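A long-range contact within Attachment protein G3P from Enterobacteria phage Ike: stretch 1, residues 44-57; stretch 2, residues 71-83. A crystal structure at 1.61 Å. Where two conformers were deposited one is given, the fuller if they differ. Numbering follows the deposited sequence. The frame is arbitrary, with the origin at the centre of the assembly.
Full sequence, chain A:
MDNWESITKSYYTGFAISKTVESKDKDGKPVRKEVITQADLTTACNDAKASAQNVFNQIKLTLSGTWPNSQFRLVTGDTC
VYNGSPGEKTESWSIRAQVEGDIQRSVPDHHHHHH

Stretch 1 (44-57) ACNDAKASAQNVFN
Stretch 2, residues 71-83: QFRLVTGDTCVYN

Helix 44-57, part of a longer helix, packs against strand 72-76 and the loop and short strand 81-82 that follow it. Helix and strand run nearly antiparallel (163° between their N-to-C directions), their axes 9.2 Å apart at closest approach, and the contact buries 568 Å² summed over both sides. Helical phi/psi stays near -63/-40, with regular i to i-4 backbone hydrogen bonds; Phe72 to Thr76 are extended, phi -105 to -150° and psi 115 to 159°. The register pairs CA atoms of Cys45 with Cys80 (5.9 Å), Lys49 with Thr76 (6.8 Å) and Phe56 with Leu74 (6.6 Å).

Ala44 lies beside the contact without joining it. Cys45 (chi1 t) points toward stretch 2 and forms the covalent tie, a disulfide from its SG to Cys80 SG (2.0 Å, chi3 91°, Cys80 chi1 m), buried at both ends. Cys45 CB also lies 3.3 Å from Tyr82 OH, the tyrosine (chi1 m, chi2 83°) starting sideways and bringing its end nearer. Asn46 and Asp47 take no part. Ala48 presents only a methyl, its CB 4.2 Å from Cys80 SG.

Lys49 (m, t, t, t) leaves the helix sideways and is long enough to reach the loop: Lys49 NZ donates a 2.8 Å hydrogen bond to the carbonyl Asp78 O, while Asp78's own CA-to-CB bond points away. Along the way Lys49 CG meets Thr76 CG2 at 3.7 Å, and Lys49 CE lies 3.6 Å from Gly77 O. Water 1 adds a polar bridge, donating to Lys49 O (2.6 Å) and hydrogen-bonded to Thr76 OG1 (2.9 Å; Thr76 chi1 m).

Ala50 and Ser51 make no contact. Ala52, buried and pointing toward the strand, has its CB 3.9 Å from Leu74 CD2; Leu74 CD2 also lies 3.5 Å from Ala52 O. Leu74 (t, p) thus fits against the helix backbone as well as its side chains. Gln53 (t, p, chi3 48°) brings OE1 to 3.7 Å from Leu74 CD2, while Gln53 NE2 donates to Asn57 OD1 (3.0 Å) within the helix.

Asn54 and Val55 stay clear. Phe56 (chi1 t, chi2 69°), buried, has more area covered by stretch 2 (82 Å²) than any other residue of stretch 1: Leu74 CB sits over one face of the Phe56 ring, 4.0 Å from the centroid and 22° off the normal, a CH-pi contact. Farther out, Phe56 CZ lies 3.9 Å from Phe72 CB, and Phe56 CE1 3.7 Å from Arg73 C; the CA-to-CB bond of Arg73 points away.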

# COMPACT_ATOMS: atom_id res chain seq x y z
N ALA A 44 -5.52 0.33 -3.00
CA ALA A 44 -4.31 1.03 -2.56
C ALA A 44 -3.41 0.08 -1.75
O ALA A 44 -2.20 0.09 -1.96
CB ALA A 44 -4.69 2.24 -1.74
N CYS A 45 -3.99 -0.78 -0.89
CA CYS A 45 -3.23 -1.77 -0.12
C CYS A 45 -2.62 -2.84 -1.04
O CYS A 45 -1.48 -3.25 -0.83
CB CYS A 45 -4.08 -2.40 0.98
SG CYS A 45 -3.12 -3.41 2.14
N ASN A 46 -3.35 -3.27 -2.09
CA ASN A 46 -2.81 -4.21 -3.07
C ASN A 46 -1.66 -3.58 -3.82
O ASN A 46 -0.69 -4.28 -4.12
CB ASN A 46 -3.90 -4.63 -4.04
CG ASN A 46 -4.93 -5.51 -3.39
OD1 ASN A 46 -4.68 -6.18 -2.39
ND2 ASN A 46 -6.11 -5.54 -3.97
N ASP A 47 -1.73 -2.27 -4.11
CA ASP A 47 -0.65 -1.55 -4.76
C ASP A 47 0.59 -1.54 -3.86
O ASP A 47 1.71 -1.75 -4.35
CB ASP A 47 -1.06 -0.10 -5.10
CG ASP A 47 -1.99 0.11 -6.30
OD1 ASP A 47 -2.29 -0.88 -7.01
OD2 ASP A 47 -2.40 1.26 -6.53
N ALA A 48 0.39 -1.32 -2.56
CA ALA A 48 1.48 -1.29 -1.54
C ALA A 48 2.21 -2.65 -1.53
O ALA A 48 3.45 -2.71 -1.54
CB ALA A 48 0.87 -0.98 -0.15
N LYS A 49 1.43 -3.75 -1.55
CA LYS A 49 1.95 -5.13 -1.58
C LYS A 49 2.73 -5.42 -2.87
O LYS A 49 3.80 -6.02 -2.81
CB LYS A 49 0.81 -6.14 -1.38
CG LYS A 49 0.19 -6.05 0.00
CD LYS A 49 -1.00 -6.96 0.09
CE LYS A 49 -1.54 -6.97 1.50
NZ LYS A 49 -2.78 -7.80 1.57
N ALA A 50 2.22 -4.94 -4.03
CA ALA A 50 2.88 -5.10 -5.32
C ALA A 50 4.15 -4.28 -5.37
O ALA A 50 5.11 -4.73 -5.97
CB ALA A 50 1.94 -4.70 -6.46
N SER A 51 4.17 -3.10 -4.69
CA SER A 51 5.36 -2.26 -4.61
C SER A 51 6.46 -2.97 -3.82
O SER A 51 7.62 -2.93 -4.26
CB SER A 51 5.04 -0.90 -3.99
OG SER A 51 6.22 -0.11 -3.86
N ALA A 52 6.10 -3.65 -2.70
CA ALA A 52 7.02 -4.42 -1.83
C ALA A 52 7.62 -5.56 -2.65
O ALA A 52 8.83 -5.77 -2.60
CB ALA A 52 6.24 -4.99 -0.63
N GLN A 53 6.80 -6.23 -3.46
CA GLN A 53 7.27 -7.32 -4.29
C GLN A 53 8.21 -6.83 -5.36
O GLN A 53 9.25 -7.46 -5.62
CB GLN A 53 6.07 -8.07 -4.92
CG GLN A 53 6.47 -9.31 -5.73
CD GLN A 53 7.12 -10.39 -4.90
OE1 GLN A 53 6.63 -10.78 -3.82
NE2 GLN A 53 8.23 -10.92 -5.38
N ASN A 54 7.88 -5.68 -5.96
CA ASN A 54 8.68 -5.06 -7.02
C ASN A 54 10.09 -4.73 -6.51
O ASN A 54 11.08 -5.00 -7.18
CB ASN A 54 7.96 -3.80 -7.50
CG ASN A 54 8.46 -3.21 -8.78
OD1 ASN A 54 9.63 -2.87 -8.93
ND2 ASN A 54 7.55 -2.98 -9.71
N VAL A 55 10.15 -4.17 -5.31
CA VAL A 55 11.41 -3.80 -4.66
C VAL A 55 12.19 -5.07 -4.36
O VAL A 55 13.38 -5.13 -4.68
CB VAL A 55 11.22 -2.90 -3.42
CG1 VAL A 55 12.52 -2.77 -2.61
CG2 VAL A 55 10.74 -1.53 -3.85
N PHE A 56 11.54 -6.09 -3.78
CA PHE A 56 12.17 -7.37 -3.44
C PHE A 56 12.82 -8.00 -4.67
O PHE A 56 13.94 -8.50 -4.59
CB PHE A 56 11.16 -8.34 -2.76
CG PHE A 56 11.74 -9.71 -2.52
CD1 PHE A 56 12.74 -9.91 -1.58
CD2 PHE A 56 11.36 -10.79 -3.33
CE1 PHE A 56 13.32 -11.17 -1.40
CE2 PHE A 56 11.92 -12.06 -3.12
CZ PHE A 56 12.89 -12.24 -2.16
N ASN A 57 12.13 -7.97 -5.81
CA ASN A 57 12.59 -8.51 -7.09
C ASN A 57 13.91 -7.90 -7.54
O ASN A 57 14.73 -8.58 -8.15
CB ASN A 57 11.48 -8.36 -8.14
CG ASN A 57 10.40 -9.37 -7.98
OD1 ASN A 57 10.53 -10.33 -7.22
ND2 ASN A 57 9.32 -9.20 -8.71
N GLN A 71 18.46 -18.76 0.60
CA GLN A 71 17.22 -18.55 -0.15
C GLN A 71 16.68 -17.23 0.43
O GLN A 71 17.07 -16.85 1.54
CB GLN A 71 16.20 -19.67 0.10
CG GLN A 71 16.57 -21.00 -0.58
CD GLN A 71 16.26 -21.02 -2.06
OE1 GLN A 71 17.15 -20.94 -2.91
NE2 GLN A 71 14.99 -21.18 -2.40
N PHE A 72 15.83 -16.53 -0.32
CA PHE A 72 15.31 -15.25 0.14
C PHE A 72 13.82 -15.22 -0.02
O PHE A 72 13.26 -15.94 -0.86
CB PHE A 72 15.93 -14.07 -0.66
CG PHE A 72 17.43 -14.16 -0.75
CD1 PHE A 72 18.22 -13.80 0.34
CD2 PHE A 72 18.04 -14.70 -1.87
CE1 PHE A 72 19.60 -14.01 0.31
CE2 PHE A 72 19.41 -14.89 -1.90
CZ PHE A 72 20.19 -14.52 -0.83
N ARG A 73 13.16 -14.42 0.83
CA ARG A 73 11.73 -14.24 0.73
C ARG A 73 11.33 -12.89 1.20
O ARG A 73 12.02 -12.26 2.00
CB ARG A 73 10.95 -15.36 1.45
CG ARG A 73 10.98 -15.23 2.95
CD ARG A 73 10.30 -16.37 3.64
NE ARG A 73 10.18 -16.08 5.06
CZ ARG A 73 9.57 -16.84 5.94
NH1 ARG A 73 9.04 -18.01 5.57
NH2 ARG A 73 9.52 -16.48 7.22
N LEU A 74 10.15 -12.48 0.76
CA LEU A 74 9.51 -11.26 1.21
C LEU A 74 8.30 -11.67 2.04
O LEU A 74 7.43 -12.41 1.57
CB LEU A 74 9.10 -10.40 0.01
CG LEU A 74 8.21 -9.20 0.33
CD1 LEU A 74 8.97 -8.09 1.08
CD2 LEU A 74 7.63 -8.66 -0.93
N VAL A 75 8.24 -11.19 3.29
CA VAL A 75 7.09 -11.45 4.13
C VAL A 75 6.35 -10.13 4.18
O VAL A 75 6.89 -9.15 4.70
CB VAL A 75 7.45 -11.97 5.56
CG1 VAL A 75 6.19 -12.11 6.43
CG2 VAL A 75 8.19 -13.29 5.50
N THR A 76 5.12 -10.08 3.63
CA THR A 76 4.31 -8.87 3.57
C THR A 76 3.20 -8.96 4.62
O THR A 76 2.62 -10.03 4.76
CB THR A 76 3.73 -8.70 2.15
OG1 THR A 76 4.76 -8.86 1.16
CG2 THR A 76 3.07 -7.37 1.94
N GLY A 77 2.90 -7.84 5.27
CA GLY A 77 1.81 -7.80 6.23
C GLY A 77 0.52 -8.17 5.51
O GLY A 77 0.40 -7.98 4.30
N ASP A 78 -0.38 -8.84 6.23
CA ASP A 78 -1.67 -9.28 5.67
C ASP A 78 -2.56 -8.10 5.32
O ASP A 78 -3.26 -8.12 4.30
CB ASP A 78 -2.40 -10.20 6.68
CG ASP A 78 -1.62 -11.46 7.04
OD1 ASP A 78 -0.90 -11.98 6.16
OD2 ASP A 78 -1.78 -11.96 8.17
N THR A 79 -2.53 -7.08 6.15
CA THR A 79 -3.36 -5.87 6.02
C THR A 79 -2.50 -4.62 6.13
O THR A 79 -1.40 -4.65 6.72
CB THR A 79 -4.49 -5.88 7.08
OG1 THR A 79 -3.92 -5.91 8.39
CG2 THR A 79 -5.51 -7.03 6.88
N CYS A 80 -3.00 -3.52 5.61
CA CYS A 80 -2.31 -2.25 5.64
C CYS A 80 -2.74 -1.45 6.83
O CYS A 80 -3.75 -1.77 7.45
CB CYS A 80 -2.59 -1.46 4.36
SG CYS A 80 -1.76 -2.12 2.90
N VAL A 81 -1.98 -0.38 7.11
CA VAL A 81 -2.29 0.69 8.05
C VAL A 81 -2.53 1.91 7.15
O VAL A 81 -1.71 2.19 6.25
CB VAL A 81 -1.22 0.96 9.12
CG1 VAL A 81 -1.57 2.20 9.96
CG2 VAL A 81 -1.04 -0.26 10.00
N TYR A 82 -3.64 2.61 7.38
CA TYR A 82 -4.05 3.76 6.58
C TYR A 82 -3.99 5.04 7.37
O TYR A 82 -4.11 5.01 8.60
CB TYR A 82 -5.49 3.58 6.05
CG TYR A 82 -5.70 2.28 5.31
CD1 TYR A 82 -5.96 1.10 6.00
CD2 TYR A 82 -5.59 2.22 3.93
CE1 TYR A 82 -6.12 -0.11 5.32
CE2 TYR A 82 -5.75 1.02 3.24
CZ TYR A 82 -6.00 -0.15 3.94
OH TYR A 82 -6.18 -1.34 3.28
N ASN A 83 -3.85 6.18 6.68
CA ASN A 83 -3.87 7.49 7.35
C ASN A 83 -5.22 8.21 7.19
O ASN A 83 -5.31 9.43 7.34
CB ASN A 83 -2.71 8.37 6.87
CG ASN A 83 -2.85 8.88 5.45
OD1 ASN A 83 -3.67 8.42 4.67
ND2 ASN A 83 -2.05 9.85 5.08
O HOH W 1 3.93 -8.32 -1.54